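Local coordinates for protein mRNA interferase toxin RelE (Escherichia coli, PDB 4FXI) that cleaves mRNA in the ribosomal A site as the toxin of a type II toxin-antitoxin pair, inhibiting translation during amino acid starvation, at residues A[36-41]-A[64-69]; A[3-8]-A[73-78]; A[24-29]-A[53-58]. The protein carries 1 engineered substitution. All coordinates share one frame; numbering follows the deposited sequence.

Interaction 1: residues A[36-41]-A[64-69]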
loop_
_atom_site.group_PDB
_atom_site.type_symbol
_atom_site.label_atom_id
_atom_site.label_comp_id
_atom_site.label_asym_id
_atom_site.label_seq_id
_atom_site.Cartn_x
_atom_site.Cartn_y
_atom_site.Cartn_z
ATOM N N SER A 36 -1.483 13.327 2.612
ATOM C CA SER A 36 -1.932 13.674 1.262
ATOM C C SER A 36 -1.648 12.485 0.335
ATOM O O SER A 36 -0.565 12.383 -0.251
ATOM C CB SER A 36 -1.195 14.920 0.762
ATOM O OG SER A 36 -1.628 15.293 -0.536
ATOM N N PRO A 37 -2.623 11.577 0.204
ATOM C CA PRO A 37 -2.338 10.244 -0.345
ATOM C C PRO A 37 -2.328 10.134 -1.864
ATOM O O PRO A 37 -1.820 9.152 -2.376
ATOM C CB PRO A 37 -3.465 9.387 0.254
ATOM C CG PRO A 37 -4.607 10.351 0.380
ATOM C CD PRO A 37 -3.951 11.635 0.846
ATOM N N ARG A 38 -2.870 11.115 -2.572
ATOM C CA ARG A 38 -2.824 11.068 -4.022
ATOM C C ARG A 38 -1.515 11.682 -4.461
ATOM O O ARG A 38 -1.344 12.900 -4.452
ATOM C CB ARG A 38 -4.024 11.793 -4.624
ATOM C CG ARG A 38 -5.353 11.134 -4.255
ATOM C CD ARG A 38 -6.497 11.770 -5.033
ATOM N NE ARG A 38 -7.797 11.198 -4.701
ATOM C CZ ARG A 38 -8.255 10.051 -5.193
ATOM N NH1 ARG A 38 -7.510 9.338 -6.031
ATOM N NH2 ARG A 38 -9.455 9.614 -4.842
ATOM N N ILE A 39 -0.565 10.812 -4.768
ATOM C CA ILE A 39 0.755 11.227 -5.195
ATOM C C ILE A 39 0.820 10.684 -6.611
ATOM O O ILE A 39 0.969 9.481 -6.807
ATOM C CB ILE A 39 1.829 10.563 -4.319
ATOM C CG1 ILE A 39 1.683 11.026 -2.866
ATOM C CG2 ILE A 39 3.227 10.879 -4.827
ATOM C CD1 ILE A 39 2.550 10.259 -1.904
ATOM N N GLU A 40 0.677 11.577 -7.585
ATOM C CA GLU A 40 0.465 11.167 -8.977
ATOM C C GLU A 40 1.585 10.290 -9.517
ATOM O O GLU A 40 1.333 9.352 -10.295
ATOM C CB GLU A 40 0.226 12.401 -9.853
ATOM C CG GLU A 40 -0.015 12.086 -11.322
ATOM C CD GLU A 40 -1.359 11.431 -11.599
ATOM O OE1 GLU A 40 -2.213 11.355 -10.688
ATOM O OE2 GLU A 40 -1.560 10.987 -12.752
ATOM N N ALA A 41 2.811 10.555 -9.071
ATOM C CA ALA A 41 3.972 9.778 -9.514
ATOM C C ALA A 41 3.858 8.303 -9.139
ATOM O O ALA A 41 4.457 7.431 -9.785
ATOM C CB ALA A 41 5.262 10.365 -8.951
ATOM N N TYR A 64 -2.191 0.743 -1.940
ATOM C CA TYR A 64 -3.353 1.260 -1.239
ATOM C C TYR A 64 -4.361 1.882 -2.180
ATOM O O TYR A 64 -4.005 2.352 -3.256
ATOM C CB TYR A 64 -2.949 2.265 -0.145
ATOM C CG TYR A 64 -2.253 3.530 -0.639
ATOM C CD1 TYR A 64 -2.981 4.664 -1.006
ATOM C CD2 TYR A 64 -0.868 3.596 -0.701
ATOM C CE1 TYR A 64 -2.334 5.824 -1.449
ATOM C CE2 TYR A 64 -0.216 4.749 -1.127
ATOM C CZ TYR A 64 -0.952 5.850 -1.511
ATOM O OH TYR A 64 -0.283 6.984 -1.926
ATOM N N GLN A 65 -5.616 1.888 -1.743
ATOM C CA GLN A 65 -6.709 2.503 -2.483
ATOM C C GLN A 65 -7.150 3.760 -1.746
ATOM O O GLN A 65 -7.339 3.729 -0.534
ATOM C CB GLN A 65 -7.873 1.511 -2.547
ATOM C CG GLN A 65 -9.085 1.989 -3.306
ATOM C CD GLN A 65 -10.230 0.982 -3.248
ATOM O OE1 GLN A 65 -10.531 0.423 -2.196
ATOM N NE2 GLN A 65 -10.858 0.743 -4.377
ATOM N N VAL A 66 -7.318 4.872 -2.457
ATOM C CA VAL A 66 -7.860 6.064 -1.800
ATOM C C VAL A 66 -9.380 6.109 -1.927
ATOM O O VAL A 66 -9.917 6.034 -3.028
ATOM C CB VAL A 66 -7.257 7.334 -2.378
ATOM C CG1 VAL A 66 -7.906 8.556 -1.739
ATOM C CG2 VAL A 66 -5.748 7.334 -2.137
ATOM N N ILE A 67 -10.076 6.228 -0.802
ATOM C CA ILE A 67 -11.535 6.191 -0.811
ATOM C C ILE A 67 -12.088 7.494 -0.252
ATOM O O ILE A 67 -12.281 7.633 0.964
ATOM C CB ILE A 67 -12.081 4.991 -0.003
ATOM C CG1 ILE A 67 -11.406 3.687 -0.465
ATOM C CG2 ILE A 67 -13.606 4.900 -0.132
ATOM C CD1 ILE A 67 -11.800 2.464 0.330
ATOM N N ASP A 68 -12.330 8.450 -1.141
ATOM C CA ASP A 68 -12.714 9.803 -0.725
ATOM C C ASP A 68 -14.002 9.839 0.091
ATOM O O ASP A 68 -14.129 10.645 1.007
ATOM C CB ASP A 68 -12.880 10.714 -1.945
ATOM C CG ASP A 68 -11.557 11.092 -2.580
ATOM O OD1 ASP A 68 -10.516 10.976 -1.905
ATOM O OD2 ASP A 68 -11.567 11.528 -3.752
ATOM N N GLU A 69 -14.955 8.974 -0.243
ATOM C CA GLU A 69 -16.261 8.997 0.416
ATOM C C GLU A 69 -16.141 8.639 1.897
ATOM O O GLU A 69 -17.019 8.968 2.696
ATOM C CB GLU A 69 -17.247 8.061 -0.283
ATOM C CG GLU A 69 -17.114 8.028 -1.802
ATOM C CD GLU A 69 -16.061 7.034 -2.283
ATOM O OE1 GLU A 69 -15.025 7.471 -2.831
ATOM O OE2 GLU A 69 -16.275 5.812 -2.116
HETATM O O HOH W 1 -9.605 13.379 -4.171
#
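Arg38 and Pro37 close over Tyr64, Val66 and Asp68, so the loop after helix 20-35 is fastened to strand 60-67 of the RelE-family α/β fold and to the turn that follows it. The path of Arg38 sets the outer half. From CB, CG departs anti to the carbonyl carbon (chi1 -63°), and the chain stays extended through CD to NE. NE donates to a water at 2.9 Å, which in turn donates to Asp68 OD2. At CZ the guanidinium passes over Val66, whose CG1 lies 3.8 Å from CZ over one face, offset toward the rim. NH1 turns instead to the carboxylate of Asp49 and the hydroxyl of Tyr51. NH2, at the tip, makes a salt bridge to Asp68 OD2 (3.1 Å), approaching from above the carboxylate plane; the two flat groups stand 76° apart. Asp68 OD1 also accepts from Tyr3 OH. Next to the salt bridge, the buried Pro37 and Val66 meet through carbon, Pro37 CB to Val66 CG2 3.9 Å, the side chains crossing at about a right angle. At the other end of the contact, the hydroxyl of Tyr64 donates to Pro37 O (2.7 Å), in the carbonyl plane and on a lone pair.

Interaction 2: residues A[3-8]-A[73-78]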
loop_
_atom_site.group_PDB
_atom_site.type_symbol
_atom_site.label_atom_id
_atom_site.label_comp_id
_atom_site.label_asym_id
_atom_site.label_seq_id
_atom_site.Cartn_x
_atom_site.Cartn_y
_atom_site.Cartn_z
ATOM N N TYR A 3 -6.067 11.983 5.733
ATOM C CA TYR A 3 -6.954 10.831 5.594
ATOM C C TYR A 3 -6.796 9.881 6.778
ATOM O O TYR A 3 -5.747 9.851 7.421
ATOM C CB TYR A 3 -6.635 10.077 4.292
ATOM C CG TYR A 3 -7.220 10.720 3.060
ATOM C CD1 TYR A 3 -6.877 12.018 2.699
ATOM C CD2 TYR A 3 -8.101 10.023 2.243
ATOM C CE1 TYR A 3 -7.409 12.604 1.552
ATOM C CE2 TYR A 3 -8.647 10.606 1.114
ATOM C CZ TYR A 3 -8.297 11.894 0.771
ATOM O OH TYR A 3 -8.836 12.468 -0.363
ATOM N N PHE A 4 -7.848 9.117 7.061
ATOM C CA PHE A 4 -7.778 8.031 8.036
ATOM C C PHE A 4 -7.168 6.802 7.380
ATOM O O PHE A 4 -6.995 6.765 6.159
ATOM C CB PHE A 4 -9.184 7.684 8.554
ATOM C CG PHE A 4 -9.842 8.790 9.327
ATOM C CD1 PHE A 4 -9.582 8.956 10.680
ATOM C CD2 PHE A 4 -10.730 9.658 8.707
ATOM C CE1 PHE A 4 -10.191 9.977 11.396
ATOM C CE2 PHE A 4 -11.344 10.677 9.420
ATOM C CZ PHE A 4 -11.077 10.833 10.766
ATOM N N LEU A 5 -6.868 5.783 8.184
ATOM C CA LEU A 5 -6.209 4.579 7.674
ATOM C C LEU A 5 -7.026 3.324 7.964
ATOM O O LEU A 5 -7.630 3.206 9.029
ATOM C CB LEU A 5 -4.812 4.436 8.305
ATOM C CG LEU A 5 -4.032 3.140 8.043
ATOM C CD1 LEU A 5 -3.614 3.028 6.568
ATOM C CD2 LEU A 5 -2.807 3.057 8.940
ATOM N N ASP A 6 -7.039 2.391 7.014
ATOM C CA ASP A 6 -7.686 1.103 7.220
ATOM C C ASP A 6 -6.878 0.068 6.445
ATOM O O ASP A 6 -6.229 0.409 5.456
ATOM C CB ASP A 6 -9.135 1.147 6.713
ATOM C CG ASP A 6 -9.936 -0.084 7.115
ATOM O OD1 ASP A 6 -9.645 -0.667 8.183
ATOM O OD2 ASP A 6 -10.859 -0.464 6.368
ATOM N N PHE A 7 -6.905 -1.180 6.903
ATOM C CA PHE A 7 -6.204 -2.279 6.238
ATOM C C PHE A 7 -7.200 -3.350 5.845
ATOM O O PHE A 7 -8.128 -3.653 6.609
ATOM C CB PHE A 7 -5.238 -2.968 7.212
ATOM C CG PHE A 7 -3.918 -2.285 7.371
ATOM C CD1 PHE A 7 -3.778 -1.211 8.233
ATOM C CD2 PHE A 7 -2.808 -2.742 6.697
ATOM C CE1 PHE A 7 -2.542 -0.588 8.387
ATOM C CE2 PHE A 7 -1.570 -2.125 6.849
ATOM C CZ PHE A 7 -1.439 -1.050 7.705
ATOM N N ASP A 8 -6.990 -3.950 4.677
ATOM C CA ASP A 8 -7.605 -5.235 4.378
ATOM C C ASP A 8 -7.073 -6.219 5.401
ATOM O O ASP A 8 -5.889 -6.168 5.744
ATOM C CB ASP A 8 -7.197 -5.700 2.979
ATOM C CG ASP A 8 -7.884 -6.988 2.569
ATOM O OD1 ASP A 8 -7.450 -8.069 3.009
ATOM O OD2 ASP A 8 -8.856 -6.917 1.790
ATOM N N VAL A 73 -7.482 5.928 3.535
ATOM C CA VAL A 73 -6.449 5.231 2.776
ATOM C C VAL A 73 -6.582 3.767 3.149
ATOM O O VAL A 73 -6.400 3.395 4.305
ATOM C CB VAL A 73 -5.025 5.732 3.145
ATOM C CG1 VAL A 73 -3.937 4.785 2.620
ATOM C CG2 VAL A 73 -4.810 7.148 2.625
ATOM N N PHE A 74 -6.922 2.942 2.165
ATOM C CA PHE A 74 -7.209 1.531 2.397
ATOM C C PHE A 74 -6.044 0.691 1.907
ATOM O O PHE A 74 -5.814 0.569 0.705
ATOM C CB PHE A 74 -8.503 1.155 1.661
ATOM C CG PHE A 74 -8.936 -0.268 1.866
ATOM C CD1 PHE A 74 -9.167 -0.770 3.136
ATOM C CD2 PHE A 74 -9.140 -1.100 0.777
ATOM C CE1 PHE A 74 -9.576 -2.083 3.316
ATOM C CE2 PHE A 74 -9.543 -2.417 0.958
ATOM C CZ PHE A 74 -9.761 -2.904 2.230
ATOM N N VAL A 75 -5.278 0.130 2.833
ATOM C CA VAL A 75 -4.132 -0.685 2.445
ATOM C C VAL A 75 -4.624 -2.057 1.998
ATOM O O VAL A 75 -5.217 -2.776 2.783
ATOM C CB VAL A 75 -3.156 -0.860 3.611
ATOM C CG1 VAL A 75 -1.982 -1.771 3.193
ATOM C CG2 VAL A 75 -2.640 0.510 4.065
ATOM N N ILE A 76 -4.387 -2.418 0.738
ATOM C CA ILE A 76 -4.910 -3.693 0.222
ATOM C C ILE A 76 -3.879 -4.810 0.078
ATOM O O ILE A 76 -4.234 -5.992 0.072
ATOM C CB ILE A 76 -5.562 -3.504 -1.137
ATOM C CG1 ILE A 76 -4.556 -2.920 -2.101
ATOM C CG2 ILE A 76 -6.728 -2.563 -1.037
ATOM C CD1 ILE A 76 -5.191 -2.445 -3.344
ATOM N N SER A 77 -2.609 -4.449 -0.046
ATOM C CA SER A 77 -1.586 -5.439 -0.323
ATOM C C SER A 77 -0.204 -4.958 0.113
ATOM O O SER A 77 0.202 -3.834 -0.200
ATOM C CB SER A 77 -1.571 -5.768 -1.822
ATOM O OG SER A 77 -0.669 -6.827 -2.099
ATOM N N VAL A 78 0.511 -5.800 0.855
ATOM C CA VAL A 78 1.924 -5.536 1.124
ATOM C C VAL A 78 2.752 -6.807 0.928
ATOM O O VAL A 78 2.469 -7.854 1.521
ATOM C CB VAL A 78 2.180 -4.816 2.491
ATOM C CG1 VAL A 78 0.895 -4.591 3.243
ATOM C CG2 VAL A 78 3.213 -5.550 3.336
#
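Phe7 and Val75 pack closely in this parallel strand pair, lying side by side and pointing the same way. Val75 CB sits over the Phe7 ring, 4.0 Å from its centroid and 28° off the normal, a CH-pi contact. CG of Phe7 is anti to the carbonyl carbon (chi1 -82°), and ring atoms CD2 and CE2 each lie 3.7 Å from Val75 CG1. Leu5 CD1 reaches Val75 CG2 at 3.7 Å on the same face, where Leu12 and Ala11 of helix 9-17 also pack. Four backbone bonds join the segments: Val73 N to Phe4 O, Asp6 N to Val73 O, Val75 N to Asp6 O and, from just past the first strand, Asp8 N to Val75 O at 2.8 Å.

The Asp6 side faces solvent more. There Asp6 and Phe74, both partly exposed, lie alongside each other: Asp6 OD2 is 3.7 Å from both CD1 and CE1 of Phe74, carboxylate and ring planes 41° apart. The ring still packs near the buried Asp8, with Phe74 CE1 3.5 Å from Asp8 N and CZ 3.9 Å from Asp8 CB. The Asp8 carboxylate caps a backbone N of the next helix and pairs with Arg10. A first strand at the sheet edge, parallel to the last strand and running through an N-cap into helix 9-17, belongs to the RelE-family topology, with strand order 1-4-3-2.

Interaction 3: residues A[24-29]-A[53-58]. With SO4 (sulfate ion), chain D.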
loop_
_atom_site.group_PDB
_atom_site.type_symbol
_atom_site.label_atom_id
_atom_site.label_comp_id
_atom_site.label_asym_id
_atom_site.label_seq_id
_atom_site.Cartn_x
_atom_site.Cartn_y
_atom_site.Cartn_z
ATOM N N GLU A 24 9.420 -0.520 9.244
ATOM C CA GLU A 24 9.676 0.852 9.682
ATOM C C GLU A 24 9.881 1.786 8.496
ATOM O O GLU A 24 9.500 2.959 8.550
ATOM C CB GLU A 24 10.883 0.929 10.627
ATOM C CG GLU A 24 10.656 0.293 12.005
ATOM C CD GLU A 24 9.470 0.889 12.757
ATOM O OE1 GLU A 24 8.657 0.109 13.297
ATOM O OE2 GLU A 24 9.347 2.132 12.815
ATOM N N GLN A 25 10.506 1.268 7.441
ATOM C CA GLN A 25 10.739 2.040 6.221
ATOM C C GLN A 25 9.419 2.380 5.553
ATOM O O GLN A 25 9.182 3.525 5.163
ATOM C CB GLN A 25 11.599 1.245 5.236
ATOM C CG GLN A 25 13.044 1.074 5.650
ATOM C CD GLN A 25 13.852 0.330 4.607
ATOM O OE1 GLN A 25 14.251 0.901 3.590
ATOM N NE2 GLN A 25 14.084 -0.952 4.845
ATOM N N LEU A 26 8.565 1.369 5.415
ATOM C CA LEU A 26 7.240 1.551 4.833
ATOM C C LEU A 26 6.360 2.398 5.739
ATOM O O LEU A 26 5.524 3.168 5.267
ATOM C CB LEU A 26 6.565 0.204 4.595
ATOM C CG LEU A 26 7.134 -0.686 3.493
ATOM C CD1 LEU A 26 6.407 -2.021 3.498
ATOM C CD2 LEU A 26 6.996 -0.004 2.138
ATOM N N LYS A 27 6.554 2.269 7.048
ATOM C CA LYS A 27 5.706 2.998 7.978
ATOM C C LYS A 27 5.901 4.503 7.853
ATOM O O LYS A 27 4.925 5.255 7.820
ATOM C CB LYS A 27 5.937 2.531 9.420
ATOM C CG LYS A 27 5.213 3.370 10.455
ATOM C CD LYS A 27 5.448 2.814 11.867
ATOM C CE LYS A 27 5.009 3.796 12.924
ATOM N NZ LYS A 27 5.009 3.195 14.304
ATOM N N LYS A 28 7.158 4.936 7.759
ATOM C CA LYS A 28 7.467 6.356 7.593
ATOM C C LYS A 28 6.778 6.935 6.366
ATOM O O LYS A 28 6.217 8.035 6.412
ATOM C CB LYS A 28 8.975 6.569 7.484
ATOM C CG LYS A 28 9.375 8.004 7.223
ATOM C CD LYS A 28 10.883 8.182 7.317
ATOM C CE LYS A 28 11.358 9.371 6.489
ATOM N NZ LYS A 28 10.628 10.622 6.827
ATOM N N LYS A 29 6.822 6.178 5.274
ATOM C CA LYS A 29 6.213 6.588 4.011
ATOM C C LYS A 29 4.680 6.555 4.056
ATOM O O LYS A 29 4.009 7.448 3.531
ATOM C CB LYS A 29 6.751 5.726 2.867
ATOM C CG LYS A 29 8.249 5.929 2.593
ATOM C CD LYS A 29 8.722 5.030 1.449
ATOM C CE LYS A 29 10.142 5.360 1.019
ATOM N NZ LYS A 29 10.224 6.741 0.454
ATOM N N ILE A 53 3.535 2.316 -2.611
ATOM C CA ILE A 53 4.691 2.829 -1.906
ATOM C C ILE A 53 5.841 1.902 -2.242
ATOM O O ILE A 53 5.707 0.676 -2.118
ATOM C CB ILE A 53 4.507 2.809 -0.380
ATOM C CG1 ILE A 53 3.233 3.550 -0.001
ATOM C CG2 ILE A 53 5.729 3.433 0.284
ATOM C CD1 ILE A 53 2.998 3.663 1.520
ATOM N N LYS A 54 6.949 2.486 -2.689
ATOM C CA LYS A 54 8.097 1.715 -3.145
ATOM C C LYS A 54 9.293 1.915 -2.219
ATOM O O LYS A 54 9.489 2.994 -1.666
ATOM C CB LYS A 54 8.472 2.127 -4.577
ATOM C CG LYS A 54 9.691 1.404 -5.142
ATOM C CD LYS A 54 10.130 1.955 -6.500
ATOM C CE LYS A 54 9.143 1.597 -7.604
ATOM N NZ LYS A 54 9.700 1.857 -8.967
ATOM N N LEU A 55 10.080 0.858 -2.039
ATOM C CA LEU A 55 11.380 0.962 -1.387
ATOM C C LEU A 55 12.481 0.720 -2.418
ATOM O O LEU A 55 12.325 -0.103 -3.327
ATOM C CB LEU A 55 11.497 -0.044 -0.243
ATOM C CG LEU A 55 10.480 0.084 0.889
ATOM C CD1 LEU A 55 10.777 -0.931 1.986
ATOM C CD2 LEU A 55 10.499 1.495 1.440
ATOM N N ARG A 56 13.587 1.437 -2.279
ATOM C CA ARG A 56 14.667 1.378 -3.260
ATOM C C ARG A 56 15.352 0.010 -3.357
ATOM O O ARG A 56 15.797 -0.387 -4.436
ATOM C CB ARG A 56 15.696 2.481 -2.990
ATOM C CG ARG A 56 16.944 2.397 -3.855
ATOM C CD ARG A 56 17.311 3.744 -4.449
ATOM N NE ARG A 56 17.547 4.751 -3.421
ATOM C CZ ARG A 56 18.706 4.922 -2.793
ATOM N NH1 ARG A 56 19.742 4.145 -3.083
ATOM N NH2 ARG A 56 18.830 5.868 -1.874
ATOM N N SER A 57 15.430 -0.724 -2.251
ATOM C CA SER A 57 16.126 -2.008 -2.294
ATOM C C SER A 57 15.645 -3.057 -1.290
ATOM O O SER A 57 16.433 -3.522 -0.463
ATOM C CB SER A 57 17.628 -1.793 -2.104
ATOM O OG SER A 57 17.966 -1.829 -0.727
ATOM N N SER A 58 14.376 -3.446 -1.366
ATOM C CA SER A 58 13.907 -4.565 -0.541
ATOM C C SER A 58 13.544 -5.883 -1.271
ATOM O O SER A 58 14.030 -6.939 -0.860
ATOM C CB SER A 58 12.842 -4.135 0.482
ATOM O OG SER A 58 11.964 -3.169 -0.061
HETATM S S SO4 D . 7.959 -1.824 -9.155
HETATM O O1 SO4 D . 8.068 -0.494 -9.748
HETATM O O2 SO4 D . 7.188 -2.689 -10.046
HETATM O O3 SO4 D . 9.292 -2.384 -8.950
HETATM O O4 SO4 D . 7.276 -1.733 -7.868
HETATM O O HOH W 2 15.198 0.221 0.723
#
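Leu26, Lys29 and Leu55 carry the apolar part of this contact, where helix 20-35 lies against strand 52-54 and the loop beyond it. Leu26 and Leu55 cross at about a right angle, with Leu26 CD2 3.7 Å from Leu55 CG. Trp15 of helix 9-17 and Val22 extend this cluster. Gln25 adds its CB, which touches both methyls of Leu55, CD2 at 4.0 Å. Lys29 contributes hydrocarbon: it slides past Ile53 in the opposite direction, and Ile53 CG2 fits between its CB and CD, each 3.6 Å away. The Lys29 chain is extended as far as CE, which rests 3.6 Å from Lys54 O, and a bend at chi4 (-64°) places NZ off the extended line.

Polar links are few, and no direct hydrogen bond joins the two segments. One water bridges them, donating to Gln25 OE1 and accepting from Ser57 N, each at 3.1 Å, although Ser57 is poorly ordered.

The bond to sulfate is on the side of Lys54 turned from the helix. Lys54 NZ donates to sulfate O1 at 3.0 Å; Arg61 and Tyr87 hold the same ion. Lys54 and Arg61 are inferred to stabilise the transition state, so the sulfate, probably from the crystallisation liquor, is consistent with an anion site for an RNA phosphate. The helix-facing side chains Ile53 and Leu55 are thus apolar, while Lys54 between them directs its ammonium to the anion.

From the N terminus, residues 3-8 open the longest loop, which interaction 2 closes at 73-78, pairing the first strand with the last. Both other contacts nest within it. Residues 24-29 come next and meet 53-58 in interaction 3, setting helix 20-35 against strand 52-54; before that loop closes, 36-41 begins the one that interaction 1 completes at 64-69, setting the loop after that helix against strand 60-67, so interactions 1 and 3 cross along the chain. All three reach one mixed sheet. Interactions 1 and 2 touch by Gln65 N to Phe74 O and by Pro37 against Tyr3, whereas Tyr64 CE2 packs on Ile53 CG1 to join interactions 1 and 3. Interactions 2 and 3 do not touch.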